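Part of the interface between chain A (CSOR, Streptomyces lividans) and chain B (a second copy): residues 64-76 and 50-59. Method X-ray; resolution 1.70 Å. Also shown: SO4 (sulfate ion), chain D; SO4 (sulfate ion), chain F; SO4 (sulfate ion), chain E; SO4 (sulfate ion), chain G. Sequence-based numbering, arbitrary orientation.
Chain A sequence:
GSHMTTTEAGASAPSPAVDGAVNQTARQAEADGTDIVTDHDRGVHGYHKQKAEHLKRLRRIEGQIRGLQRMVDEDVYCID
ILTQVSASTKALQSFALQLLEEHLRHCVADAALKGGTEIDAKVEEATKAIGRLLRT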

# COMPACT_ATOMS: atom_id res chain seq x y z
N GLN A 64 -6.55 18.21 -7.78
CA GLN A 64 -5.78 17.92 -6.54
C GLN A 64 -4.31 18.17 -6.70
O GLN A 64 -3.67 18.71 -5.83
CB GLN A 64 -6.09 16.49 -6.06
CG GLN A 64 -7.53 16.24 -5.60
CD GLN A 64 -7.70 14.76 -5.28
OE1 GLN A 64 -7.44 13.93 -6.12
NE2 GLN A 64 -8.04 14.43 -4.03
N ILE A 65 -3.73 17.78 -7.85
CA ILE A 65 -2.35 17.96 -8.07
C ILE A 65 -2.04 19.46 -8.24
O ILE A 65 -0.98 19.95 -7.77
CB ILE A 65 -1.80 17.18 -9.27
CG1 ILE A 65 -2.21 15.71 -9.24
CG2 ILE A 65 -0.29 17.34 -9.37
CD1 ILE A 65 -1.81 14.92 -7.97
N ARG A 66 -2.90 20.20 -8.93
CA ARG A 66 -2.73 21.64 -9.01
C ARG A 66 -2.74 22.25 -7.62
O ARG A 66 -1.96 23.17 -7.34
CB ARG A 66 -3.80 22.29 -9.91
CG ARG A 66 -3.54 21.94 -11.38
CD ARG A 66 -4.36 22.81 -12.35
NE ARG A 66 -5.75 22.72 -12.03
CZ ARG A 66 -6.64 21.87 -12.56
NH1 ARG A 66 -6.31 21.06 -13.50
NH2 ARG A 66 -7.85 21.87 -12.13
N GLY A 67 -3.66 21.79 -6.79
CA GLY A 67 -3.69 22.12 -5.36
C GLY A 67 -2.41 21.86 -4.61
O GLY A 67 -1.91 22.74 -3.86
N LEU A 68 -1.81 20.70 -4.82
CA LEU A 68 -0.51 20.42 -4.26
C LEU A 68 0.56 21.42 -4.70
O LEU A 68 1.42 21.84 -3.90
CB LEU A 68 -0.04 19.01 -4.65
CG LEU A 68 -0.76 17.88 -3.93
CD1 LEU A 68 -0.39 16.55 -4.62
CD2 LEU A 68 -0.44 17.93 -2.43
N GLN A 69 0.56 21.79 -5.98
CA GLN A 69 1.57 22.77 -6.45
C GLN A 69 1.41 24.11 -5.75
O GLN A 69 2.41 24.71 -5.37
CB GLN A 69 1.45 22.96 -7.98
CG GLN A 69 1.73 21.64 -8.70
CD GLN A 69 1.42 21.65 -10.20
OE1 GLN A 69 0.26 21.61 -10.59
NE2 GLN A 69 2.46 21.67 -11.03
N ARG A 70 0.18 24.56 -5.62
CA ARG A 70 -0.14 25.82 -4.93
C ARG A 70 0.28 25.73 -3.46
O ARG A 70 0.81 26.69 -2.89
CB ARG A 70 -1.60 26.19 -5.00
CG ARG A 70 -2.00 26.64 -6.41
CD ARG A 70 -3.35 27.31 -6.40
NE ARG A 70 -4.43 26.42 -6.00
CZ ARG A 70 -5.08 25.58 -6.80
NH1 ARG A 70 -4.80 25.49 -8.12
NH2 ARG A 70 -6.08 24.90 -6.29
N MET A 71 0.07 24.58 -2.83
CA MET A 71 0.49 24.45 -1.41
C MET A 71 1.97 24.55 -1.26
O MET A 71 2.48 25.19 -0.31
CB MET A 71 -0.01 23.12 -0.83
CG MET A 71 -1.48 23.06 -0.63
SD MET A 71 -2.09 21.34 -0.35
CE MET A 71 -2.14 21.30 1.41
N VAL A 72 2.71 23.90 -2.15
CA VAL A 72 4.16 23.94 -2.09
C VAL A 72 4.62 25.39 -2.40
O VAL A 72 5.52 25.92 -1.77
CB VAL A 72 4.80 22.99 -3.16
CG1 VAL A 72 6.30 23.27 -3.36
CG2 VAL A 72 4.60 21.50 -2.78
N ASP A 73 3.99 25.99 -3.38
CA ASP A 73 4.37 27.34 -3.77
C ASP A 73 4.20 28.31 -2.61
O ASP A 73 5.00 29.23 -2.49
CB ASP A 73 3.51 27.83 -4.93
CG ASP A 73 4.27 28.72 -5.87
OD1 ASP A 73 5.54 28.75 -5.83
OD2 ASP A 73 3.57 29.41 -6.65
N GLU A 74 3.16 28.11 -1.81
CA GLU A 74 2.79 28.98 -0.70
C GLU A 74 3.39 28.55 0.64
O GLU A 74 3.00 29.09 1.68
CB GLU A 74 1.29 29.04 -0.59
CG GLU A 74 0.60 29.63 -1.84
CD GLU A 74 -0.87 29.22 -1.97
OE1 GLU A 74 -1.37 28.48 -1.09
OE2 GLU A 74 -1.53 29.64 -2.98
N ASP A 75 4.30 27.60 0.62
CA ASP A 75 5.03 27.10 1.81
C ASP A 75 4.09 26.60 2.89
O ASP A 75 4.30 26.84 4.09
CB ASP A 75 5.98 28.17 2.40
CG ASP A 75 6.95 28.76 1.38
OD1 ASP A 75 7.34 28.08 0.40
OD2 ASP A 75 7.34 29.92 1.57
N VAL A 76 3.05 25.91 2.46
CA VAL A 76 2.08 25.27 3.35
C VAL A 76 2.77 24.20 4.19
O VAL A 76 3.70 23.49 3.73
CB VAL A 76 0.83 24.75 2.59
CG1 VAL A 76 -0.06 23.79 3.42
CG2 VAL A 76 -0.01 25.92 2.03
N GLN B 50 15.04 22.92 -2.39
CA GLN B 50 14.05 21.89 -2.09
C GLN B 50 12.67 22.27 -2.66
O GLN B 50 11.93 21.44 -3.17
CB GLN B 50 13.96 21.64 -0.57
CG GLN B 50 14.97 20.64 -0.04
CD GLN B 50 15.09 20.69 1.47
OE1 GLN B 50 15.15 19.66 2.13
NE2 GLN B 50 15.11 21.89 2.03
N LYS B 51 12.33 23.53 -2.58
CA LYS B 51 11.07 23.99 -3.11
C LYS B 51 11.00 23.79 -4.62
O LYS B 51 9.95 23.37 -5.13
CB LYS B 51 10.84 25.43 -2.79
CG LYS B 51 9.46 25.89 -3.17
CD LYS B 51 9.17 27.20 -2.49
CE LYS B 51 8.10 27.97 -3.21
NZ LYS B 51 7.87 29.21 -2.42
N ALA B 52 12.09 24.14 -5.31
CA ALA B 52 12.12 24.06 -6.77
C ALA B 52 12.00 22.59 -7.17
O ALA B 52 11.27 22.25 -8.09
CB ALA B 52 13.41 24.68 -7.32
N GLU B 53 12.68 21.74 -6.43
CA GLU B 53 12.70 20.32 -6.69
C GLU B 53 11.28 19.73 -6.48
O GLU B 53 10.83 18.93 -7.26
CB GLU B 53 13.69 19.63 -5.75
CG GLU B 53 14.17 18.26 -6.20
CD GLU B 53 13.40 17.06 -5.63
OE1 GLU B 53 12.53 17.19 -4.72
OE2 GLU B 53 13.69 15.93 -6.12
N HIS B 54 10.59 20.16 -5.45
CA HIS B 54 9.20 19.71 -5.19
C HIS B 54 8.26 20.12 -6.29
O HIS B 54 7.39 19.35 -6.72
CB HIS B 54 8.65 20.27 -3.87
CG HIS B 54 9.44 19.84 -2.64
ND1 HIS B 54 10.34 18.81 -2.65
CD2 HIS B 54 9.45 20.36 -1.37
CE1 HIS B 54 10.89 18.70 -1.42
NE2 HIS B 54 10.37 19.67 -0.65
N LEU B 55 8.37 21.37 -6.73
CA LEU B 55 7.52 21.83 -7.82
C LEU B 55 7.77 21.04 -9.10
O LEU B 55 6.83 20.72 -9.79
CB LEU B 55 7.73 23.33 -8.06
CG LEU B 55 7.14 24.24 -6.98
CD1 LEU B 55 7.70 25.66 -7.21
CD2 LEU B 55 5.63 24.22 -6.93
N LYS B 56 9.02 20.75 -9.41
CA LYS B 56 9.41 19.98 -10.60
C LYS B 56 8.82 18.59 -10.52
O LYS B 56 8.27 18.12 -11.50
CB LYS B 56 10.93 19.90 -10.79
N ARG B 57 8.89 17.96 -9.35
CA ARG B 57 8.24 16.63 -9.16
C ARG B 57 6.73 16.71 -9.43
O ARG B 57 6.16 15.85 -10.10
CB ARG B 57 8.51 16.11 -7.73
CG ARG B 57 9.91 15.58 -7.49
CD ARG B 57 10.07 15.22 -6.03
NE ARG B 57 11.24 14.44 -5.68
CZ ARG B 57 11.29 13.11 -5.56
NH1 ARG B 57 10.25 12.31 -5.82
NH2 ARG B 57 12.44 12.58 -5.20
N LEU B 58 6.04 17.75 -8.95
CA LEU B 58 4.61 17.84 -9.14
C LEU B 58 4.22 18.16 -10.61
O LEU B 58 3.17 17.76 -11.09
CB LEU B 58 4.02 18.88 -8.18
CG LEU B 58 4.02 18.43 -6.72
CD1 LEU B 58 3.68 19.62 -5.81
CD2 LEU B 58 3.09 17.24 -6.43
N ARG B 59 5.02 18.99 -11.26
CA ARG B 59 4.87 19.22 -12.75
C ARG B 59 4.87 17.92 -13.52
O ARG B 59 4.01 17.70 -14.39
CB ARG B 59 5.98 20.14 -13.29
CG ARG B 59 5.75 21.58 -12.91
CD ARG B 59 6.92 22.46 -13.38
NE ARG B 59 7.21 22.32 -14.81
CZ ARG B 59 8.31 22.81 -15.40
NH1 ARG B 59 9.26 23.44 -14.69
NH2 ARG B 59 8.49 22.66 -16.71
S SO4 D . -7.76 25.38 -10.21
O1 SO4 D . -6.73 24.33 -9.93
O2 SO4 D . -6.90 26.50 -10.66
O3 SO4 D . -8.51 25.77 -8.99
O4 SO4 D . -8.73 24.85 -11.14
S SO4 F . -3.79 21.73 -15.97
O1 SO4 F . -4.35 21.07 -14.78
O2 SO4 F . -2.38 22.09 -15.65
O3 SO4 F . -4.53 22.94 -16.38
O4 SO4 F . -3.85 20.77 -17.11
S SO4 E . 4.86 21.49 -18.03
O1 SO4 E . 4.92 21.29 -16.55
O2 SO4 E . 4.28 20.36 -18.76
O3 SO4 E . 6.22 21.61 -18.61
O4 SO4 E . 4.08 22.75 -18.26
S SO4 G . 17.51 20.62 5.06
O1 SO4 G . 18.21 21.55 5.95
O2 SO4 G . 17.28 19.36 5.81
O3 SO4 G . 18.40 20.33 3.90
O4 SO4 G . 16.22 21.21 4.59
O HOH W 1 4.78 22.24 -9.98

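At the apolar centre of the contact, A:Val72 fits as a knob among B:Lys51, B:His54, B:Leu55 and B:Leu58. Its short, branched side chain points toward the partner and offers a methyl in two directions: CG2 lies 3.7 Å from B:Leu58 CD1, and CG1 lies 3.8 Å from B:Leu55 CD2. B:Leu58, long enough to reach across, also meets A:Leu68, whose CB is 3.9 Å from B:Leu58 CD1. The two helices that carry these residues, one from each copy, pack nearly antiparallel, their N-to-C directions 172° apart and their axes 9.8 Å apart at closest approach.

A:Gln69 marks the transition to polar chemistry. Its aliphatic CG packs 3.6 Å from B:Leu58 CB, while its amide NE2 donates to a water (2.6 Å to the water oxygen). That water in turn donates to B:Leu55 O, also at 2.6 Å, so a glutamine here can serve both apolar packing and a bridge to the backbone.

At the edge, B:Lys51 extends with all four chi angles t. Its methylenes run past A:Val72, with CE 3.6 Å from A:Val72 O, and deliver NZ to the chain A helix end. There NZ donates to A:Asp73 O (2.9 Å) and forms a salt bridge with A:Asp75 OD1 (3.1 Å). A:Asp75 lies just beyond the helix, and its carboxylate supplies the charge that complements the ammonium.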